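Local coordinates for interleukin-10-like protein (PDB 1LQS) that mimics human interleukin-10, binding the human IL-10 receptor and inducing immunosuppressive signalling that the virus exploits to evade host immunity, at residues C[29-34]-C[97-102]. Numbering follows the deposited sequence.
Sequences QDLRVT and STLESI
Thr-98 and Leu-31 join two near-antiparallel helices, 25-42 and 89-106, in the helical fold of the IL-10 cytokine family. The segment axes come within 9.9 Å at an angle of 161°. No hydrogen bond links the two segments, and the contact is mainly apolar. The side chains of Thr-98 and Leu-31 run alongside one another in opposite senses. CG2 of Thr-98, anti to its own backbone N (the OG1 torsion is -70°), lies 3.5 Å from Leu-31 CG. Thr-98 CG2 is also 3.8 Å from both Leu-31 CD1 and CD2, so the methyl faces the leucine fork. CB of Thr-98 is 3.7 Å from Leu-31 CD2. Thr-98 OG1 lies a long 4.5 Å from Asp-30 CB and makes a weak hydrogen bond to Ser-94 O in its own helix. Leu-99 adds a looser contact, with its CD1 4.2 Å from Leu-31 CD1. Its side chain also packs on Leu-70, Leu-74 and Phe-78 of helix 62-84. Helix 142-155 of the second subunit packs here too, as expected for the intertwined IL-10 dimer: its Phe-146 meets Leu-31, its Leu-145 Leu-99 and its Leu-149 Ile-102. One turn beyond Thr-98, Ile-102 meets Leu-31 tip to tip, CD1 to CD1, at 3.7 Å.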
loop_
_atom_site.group_PDB
_atom_site.type_symbol
_atom_site.label_atom_id
_atom_site.label_comp_id
_atom_site.label_asym_id
_atom_site.label_seq_id
_atom_site.Cartn_x
_atom_site.Cartn_y
_atom_site.Cartn_z
ATOM N N GLN C 29 -16.351 17.573 14.057
ATOM C CA GLN C 29 -16.391 18.866 14.742
ATOM C C GLN C 29 -17.078 18.804 16.104
ATOM O O GLN C 29 -16.611 19.428 17.051
ATOM C CB GLN C 29 -17.060 19.918 13.867
ATOM C CG GLN C 29 -16.808 21.321 14.337
ATOM C CD GLN C 29 -17.567 22.312 13.516
ATOM O OE1 GLN C 29 -18.781 22.192 13.352
ATOM N NE2 GLN C 29 -16.866 23.303 12.983
ATOM N N ASP C 30 -18.184 18.070 16.203
ATOM C CA ASP C 30 -18.852 17.922 17.489
ATOM C C ASP C 30 -17.856 17.345 18.502
ATOM O O ASP C 30 -17.695 17.893 19.588
ATOM C CB ASP C 30 -20.036 16.956 17.419
ATOM C CG ASP C 30 -21.117 17.403 16.467
ATOM O OD1 ASP C 30 -21.237 18.618 16.175
ATOM O OD2 ASP C 30 -21.869 16.510 16.022
ATOM N N LEU C 31 -17.201 16.238 18.155
ATOM C CA LEU C 31 -16.244 15.618 19.066
ATOM C C LEU C 31 -15.239 16.648 19.534
ATOM O O LEU C 31 -14.973 16.786 20.737
ATOM C CB LEU C 31 -15.520 14.445 18.393
ATOM C CG LEU C 31 -16.423 13.228 18.135
ATOM C CD1 LEU C 31 -15.771 12.236 17.137
ATOM C CD2 LEU C 31 -16.723 12.573 19.460
ATOM N N ARG C 32 -14.684 17.383 18.581
ATOM C CA ARG C 32 -13.723 18.409 18.921
ATOM C C ARG C 32 -14.325 19.563 19.738
ATOM O O ARG C 32 -13.609 20.167 20.527
ATOM C CB ARG C 32 -13.043 18.919 17.652
ATOM C CG ARG C 32 -11.877 18.057 17.216
ATOM C CD ARG C 32 -11.686 18.012 15.705
ATOM N NE ARG C 32 -10.329 17.580 15.366
ATOM C CZ ARG C 32 -9.886 17.368 14.130
ATOM N NH1 ARG C 32 -10.700 17.535 13.099
ATOM N NH2 ARG C 32 -8.618 17.034 13.919
ATOM N N VAL C 33 -15.616 19.875 19.583
ATOM C CA VAL C 33 -16.161 20.961 20.391
ATOM C C VAL C 33 -16.453 20.473 21.802
ATOM O O VAL C 33 -16.174 21.196 22.757
ATOM C CB VAL C 33 -17.467 21.637 19.810
ATOM C CG1 VAL C 33 -17.190 22.258 18.439
ATOM C CG2 VAL C 33 -18.607 20.644 19.760
ATOM N N THR C 34 -17.005 19.265 21.946
ATOM C CA THR C 34 -17.283 18.726 23.278
ATOM C C THR C 34 -15.941 18.535 23.979
ATOM O O THR C 34 -15.796 18.806 25.166
ATOM C CB THR C 34 -17.992 17.334 23.246
ATOM O OG1 THR C 34 -19.302 17.446 22.676
ATOM C CG2 THR C 34 -18.113 16.768 24.663
ATOM N N SER C 97 -20.844 8.417 21.868
ATOM C CA SER C 97 -22.029 8.372 21.017
ATOM C C SER C 97 -21.719 8.818 19.587
ATOM O O SER C 97 -22.049 8.129 18.619
ATOM C CB SER C 97 -23.094 9.281 21.626
ATOM O OG SER C 97 -24.360 9.107 21.030
ATOM N N THR C 98 -21.089 9.986 19.465
ATOM C CA THR C 98 -20.727 10.530 18.164
ATOM C C THR C 98 -19.647 9.666 17.505
ATOM O O THR C 98 -19.657 9.451 16.291
ATOM C CB THR C 98 -20.210 11.988 18.292
ATOM O OG1 THR C 98 -21.294 12.852 18.645
ATOM C CG2 THR C 98 -19.590 12.466 16.984
ATOM N N LEU C 99 -18.717 9.168 18.305
ATOM C CA LEU C 99 -17.659 8.351 17.752
ATOM C C LEU C 99 -18.305 7.086 17.245
ATOM O O LEU C 99 -17.919 6.547 16.206
ATOM C CB LEU C 99 -16.617 8.043 18.822
ATOM C CG LEU C 99 -15.289 7.439 18.361
ATOM C CD1 LEU C 99 -14.762 8.163 17.121
ATOM C CD2 LEU C 99 -14.304 7.529 19.513
ATOM N N GLU C 100 -19.315 6.628 17.975
ATOM C CA GLU C 100 -20.044 5.426 17.600
ATOM C C GLU C 100 -20.693 5.697 16.232
ATOM O O GLU C 100 -20.592 4.894 15.306
ATOM C CB GLU C 100 -21.100 5.125 18.670
ATOM C CG GLU C 100 -21.652 3.703 18.675
ATOM C CD GLU C 100 -20.577 2.640 18.889
ATOM O OE1 GLU C 100 -19.777 2.770 19.843
ATOM O OE2 GLU C 100 -20.538 1.664 18.113
ATOM N N SER C 101 -21.335 6.856 16.108
ATOM C CA SER C 101 -21.992 7.242 14.869
ATOM C C SER C 101 -21.018 7.140 13.702
ATOM O O SER C 101 -21.356 6.601 12.642
ATOM C CB SER C 101 -22.521 8.672 14.984
ATOM O OG SER C 101 -23.223 9.055 13.817
ATOM N N ILE C 102 -19.810 7.659 13.901
ATOM C CA ILE C 102 -18.781 7.609 12.868
ATOM C C ILE C 102 -18.384 6.161 12.513
ATOM O O ILE C 102 -18.293 5.815 11.335
ATOM C CB ILE C 102 -17.515 8.390 13.304
ATOM C CG1 ILE C 102 -17.874 9.857 13.530
ATOM C CG2 ILE C 102 -16.437 8.284 12.238
ATOM C CD1 ILE C 102 -16.694 10.731 13.836
#